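SalCYP truncation (Salinispora tropica, PDB 7ABB) is a cytochrome P450-family heme protein of largely helical fold that binds a heme c. Local coordinates at residues 139-144 and 149-154. Numbering follows the deposited sequence.
Sequences VLENLM and WPLADL
Met144 reaches from helix 130-147 into the turn that follows it, and its side chain crosses those of Trp149 and Leu154 at about a right angle. Met144 CG lies 4.0 Å from Trp149 CE3, at the rim of the indole, while Met144 SD rests 3.9 Å from Leu154 CB. A fold at the last torsion (chi3 77°) then turns the methyl against the backbone of the 3-10 turn, between Pro150 O and Leu154 N. Met144 CE comes to 3.0 Å from Pro150 O, a tight approach for a methyl group; that carbonyl also receives the N-H of Asp153. A long unbranched chain, extended at chi2 and bent only at its end, suits this path.

Trp149 presents its benzene edge to the helix. Leu143 runs alongside, pointing the same way, with Leu143 CD2 in the ring plane and 3.9 Å from Trp149 CZ3; the same leucine touches the heme c. A wide flat ring can meet leucine at its edge and also Tyr189 and His193 edge-to-face. Nearer the surface, branched leucines extend methyls to the helix: Leu151 crosses Glu141 at about a right angle and sets Leu151 CD2 3.7 Å from Met144 CB. Leu154 CD1 abuts Glu141 CB at 3.6 Å, using the aliphatic base of a residue whose extended chain carries its carboxylate to salt bridges with Arg117 and Arg118.

The hydrogen bond from Trp149 N to Met144 O (3.0 Å) is bent, 140° at the hydrogen, its donor tilted 18° from the carbonyl plane. It joins the last turn of helix 130-147, corresponding to P450 helix E, to the link before helix 154-165, helix F. Apolar contacts make up the rest, buried at Leu140, Leu143, Met144 and Trp149, more open to solvent at Glu141, Leu151 and Leu154; through Leu143 they continue into the heme pocket wall.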
ATOM      1  N   VAL A 139      -5.790   6.259  -9.099  1.00 15.57           N
ATOM      2  CA  VAL A 139      -4.915   6.384  -7.944  1.00 15.90           C
ATOM      3  C   VAL A 139      -3.732   7.289  -8.258  1.00 17.05           C
ATOM      4  O   VAL A 139      -3.324   8.107  -7.420  1.00 17.32           O
ATOM      5  CB  VAL A 139      -4.464   4.989  -7.474  1.00 16.20           C
ATOM      6  CG1 VAL A 139      -3.366   5.095  -6.415  1.00 15.83           C
ATOM      7  CG2 VAL A 139      -5.653   4.231  -6.905  1.00 16.65           C
ATOM      8  N   LEU A 140      -3.129   7.135  -9.437  1.00 16.30           N
ATOM      9  CA  LEU A 140      -1.990   7.980  -9.777  1.00 16.58           C
ATOM     10  C   LEU A 140      -2.399   9.442  -9.888  1.00 18.28           C
ATOM     11  O   LEU A 140      -1.665  10.324  -9.436  1.00 17.55           O
ATOM     12  CB  LEU A 140      -1.346   7.491 -11.064  1.00 20.01           C
ATOM     13  CG  LEU A 140      -0.160   8.312 -11.574  1.00 22.31           C
ATOM     14  CD1 LEU A 140       0.952   8.426 -10.540  1.00 22.99           C
ATOM     15  CD2 LEU A 140       0.343   7.690 -12.876  1.00 26.41           C
ATOM     16  N   GLU A 141      -3.554   9.729 -10.493  1.00 17.76           N
ATOM     17  CA  GLU A 141      -4.039  11.110 -10.527  1.00 17.68           C
ATOM     18  C   GLU A 141      -4.146  11.668  -9.107  1.00 17.88           C
ATOM     19  O   GLU A 141      -3.694  12.790  -8.827  1.00 19.00           O
ATOM     20  CB  GLU A 141      -5.397  11.189 -11.234  1.00 18.47           C
ATOM     21  CG  GLU A 141      -6.022  12.587 -11.196  1.00 19.46           C
ATOM     22  CD  GLU A 141      -7.289  12.737 -12.015  1.00 22.52           C
ATOM     23  OE1 GLU A 141      -7.492  11.968 -12.994  1.00 23.69           O
ATOM     24  OE2 GLU A 141      -8.092  13.613 -11.645  1.00 25.22           O
ATOM     25  N   ASN A 142      -4.743  10.896  -8.200  1.00 17.51           N
ATOM     26  CA  ASN A 142      -4.888  11.334  -6.820  1.00 16.41           C
ATOM     27  C   ASN A 142      -3.526  11.563  -6.170  1.00 17.54           C
ATOM     28  O   ASN A 142      -3.348  12.518  -5.409  1.00 17.47           O
ATOM     29  CB  ASN A 142      -5.664  10.287  -6.005  1.00 16.63           C
ATOM     30  CG  ASN A 142      -7.067  10.084  -6.495  1.00 18.28           C
ATOM     31  OD1 ASN A 142      -7.721  11.005  -6.984  1.00 20.11           O
ATOM     32  ND2 ASN A 142      -7.553   8.849  -6.344  1.00 18.27           N
ATOM     33  N   LEU A 143      -2.562  10.667  -6.418  1.00 17.43           N
ATOM     34  CA  LEU A 143      -1.216  10.828  -5.855  1.00 16.59           C
ATOM     35  C   LEU A 143      -0.584  12.125  -6.345  1.00 17.53           C
ATOM     36  O   LEU A 143      -0.023  12.901  -5.559  1.00 18.91           O
ATOM     37  CB  LEU A 143      -0.327   9.652  -6.253  1.00 18.72           C
ATOM     38  CG  LEU A 143       1.106   9.655  -5.706  1.00 17.03           C
ATOM     39  CD1 LEU A 143       1.118   9.602  -4.207  1.00 19.08           C
ATOM     40  CD2 LEU A 143       1.909   8.510  -6.289  1.00 19.78           C
ATOM     41  N   MET A 144      -0.672  12.370  -7.659  1.00 17.37           N
ATOM     42  CA  MET A 144      -0.115  13.579  -8.249  1.00 18.83           C
ATOM     43  C   MET A 144      -0.728  14.818  -7.625  1.00 19.75           C
ATOM     44  O   MET A 144      -0.022  15.803  -7.367  1.00 20.49           O
ATOM     45  CB  MET A 144      -0.341  13.550  -9.755  1.00 19.95           C
ATOM     46  CG  MET A 144       0.483  12.482 -10.455  1.00 20.57           C
ATOM     47  SD  MET A 144      -0.007  12.236 -12.166  1.00 22.39           S
ATOM     48  CE  MET A 144       0.770  13.668 -12.883  1.00 26.96           C
ATOM     49  N   TRP A 149       2.468  17.046  -8.363  1.00 20.76           N
ATOM     50  CA  TRP A 149       2.978  16.791  -9.711  1.00 22.65           C
ATOM     51  C   TRP A 149       1.940  17.233 -10.749  1.00 23.64           C
ATOM     52  O   TRP A 149       0.765  16.864 -10.616  1.00 24.59           O
ATOM     53  CB  TRP A 149       3.285  15.303  -9.881  1.00 21.17           C
ATOM     54  CG  TRP A 149       4.493  14.826  -9.138  1.00 19.46           C
ATOM     55  CD1 TRP A 149       5.672  15.488  -9.011  1.00 24.66           C
ATOM     56  CD2 TRP A 149       4.641  13.594  -8.423  1.00 20.36           C
ATOM     57  NE1 TRP A 149       6.559  14.752  -8.262  1.00 25.61           N
ATOM     58  CE2 TRP A 149       5.952  13.579  -7.897  1.00 22.48           C
ATOM     59  CE3 TRP A 149       3.800  12.504  -8.186  1.00 22.61           C
ATOM     60  CZ2 TRP A 149       6.432  12.530  -7.124  1.00 22.59           C
ATOM     61  CZ3 TRP A 149       4.283  11.445  -7.418  1.00 22.74           C
ATOM     62  CH2 TRP A 149       5.596  11.466  -6.908  1.00 23.27           C
ATOM     63  N   PRO A 150       2.332  18.022 -11.764  1.00 25.05           N
ATOM     64  CA  PRO A 150       1.365  18.528 -12.758  1.00 27.27           C
ATOM     65  C   PRO A 150       0.586  17.405 -13.439  1.00 25.54           C
ATOM     66  O   PRO A 150       1.165  16.449 -13.965  1.00 27.53           O
ATOM     67  CB  PRO A 150       2.247  19.277 -13.765  1.00 29.57           C
ATOM     68  CG  PRO A 150       3.478  19.637 -13.021  1.00 31.16           C
ATOM     69  CD  PRO A 150       3.698  18.489 -12.043  1.00 27.00           C
ATOM     70  N   LEU A 151      -0.745  17.547 -13.469  1.00 27.51           N
ATOM     71  CA  LEU A 151      -1.587  16.470 -13.979  1.00 31.10           C
ATOM     72  C   LEU A 151      -1.417  16.232 -15.475  1.00 25.62           C
ATOM     73  O   LEU A 151      -1.751  15.136 -15.940  1.00 30.08           O
ATOM     74  CB  LEU A 151      -3.053  16.737 -13.637  1.00 45.11           C
ATOM     75  CG  LEU A 151      -3.410  16.500 -12.157  1.00 37.74           C
ATOM     76  CD1 LEU A 151      -4.876  16.803 -11.895  1.00 41.65           C
ATOM     77  CD2 LEU A 151      -3.092  15.069 -11.664  1.00 44.37           C
ATOM     78  N   ALA A 152      -0.870  17.192 -16.225  1.00 30.57           N
ATOM     79  CA  ALA A 152      -0.532  16.934 -17.617  1.00 32.01           C
ATOM     80  C   ALA A 152       0.472  15.799 -17.775  1.00 31.69           C
ATOM     81  O   ALA A 152       0.566  15.227 -18.863  1.00 33.21           O
ATOM     82  CB  ALA A 152       0.018  18.207 -18.274  1.00 35.05           C
ATOM     83  N   ASP A 153       1.213  15.446 -16.718  1.00 28.57           N
ATOM     84  CA  ASP A 153       2.233  14.407 -16.798  1.00 27.49           C
ATOM     85  C   ASP A 153       1.696  13.015 -16.482  1.00 25.40           C
ATOM     86  O   ASP A 153       2.484  12.070 -16.410  1.00 29.44           O
ATOM     87  CB  ASP A 153       3.390  14.708 -15.837  1.00 26.57           C
ATOM     88  CG  ASP A 153       4.069  16.037 -16.118  1.00 33.10           C
ATOM     89  OD1 ASP A 153       4.034  16.521 -17.277  1.00 34.43           O
ATOM     90  OD2 ASP A 153       4.658  16.599 -15.166  1.00 33.24           O
ATOM     91  N   LEU A 154       0.378  12.866 -16.307  1.00 26.05           N
ATOM     92  CA  LEU A 154      -0.172  11.588 -15.862  1.00 24.15           C
ATOM     93  C   LEU A 154       0.167  10.457 -16.830  1.00 24.92           C
ATOM     94  O   LEU A 154       0.563   9.365 -16.409  1.00 27.08           O
ATOM     95  CB  LEU A 154      -1.685  11.705 -15.687  1.00 25.60           C
ATOM     96  CG  LEU A 154      -2.381  10.484 -15.062  1.00 32.31           C
ATOM     97  CD1 LEU A 154      -3.684  10.917 -14.435  1.00 50.92           C
ATOM     98  CD2 LEU A 154      -2.628   9.369 -16.068  1.00 35.58           C
TER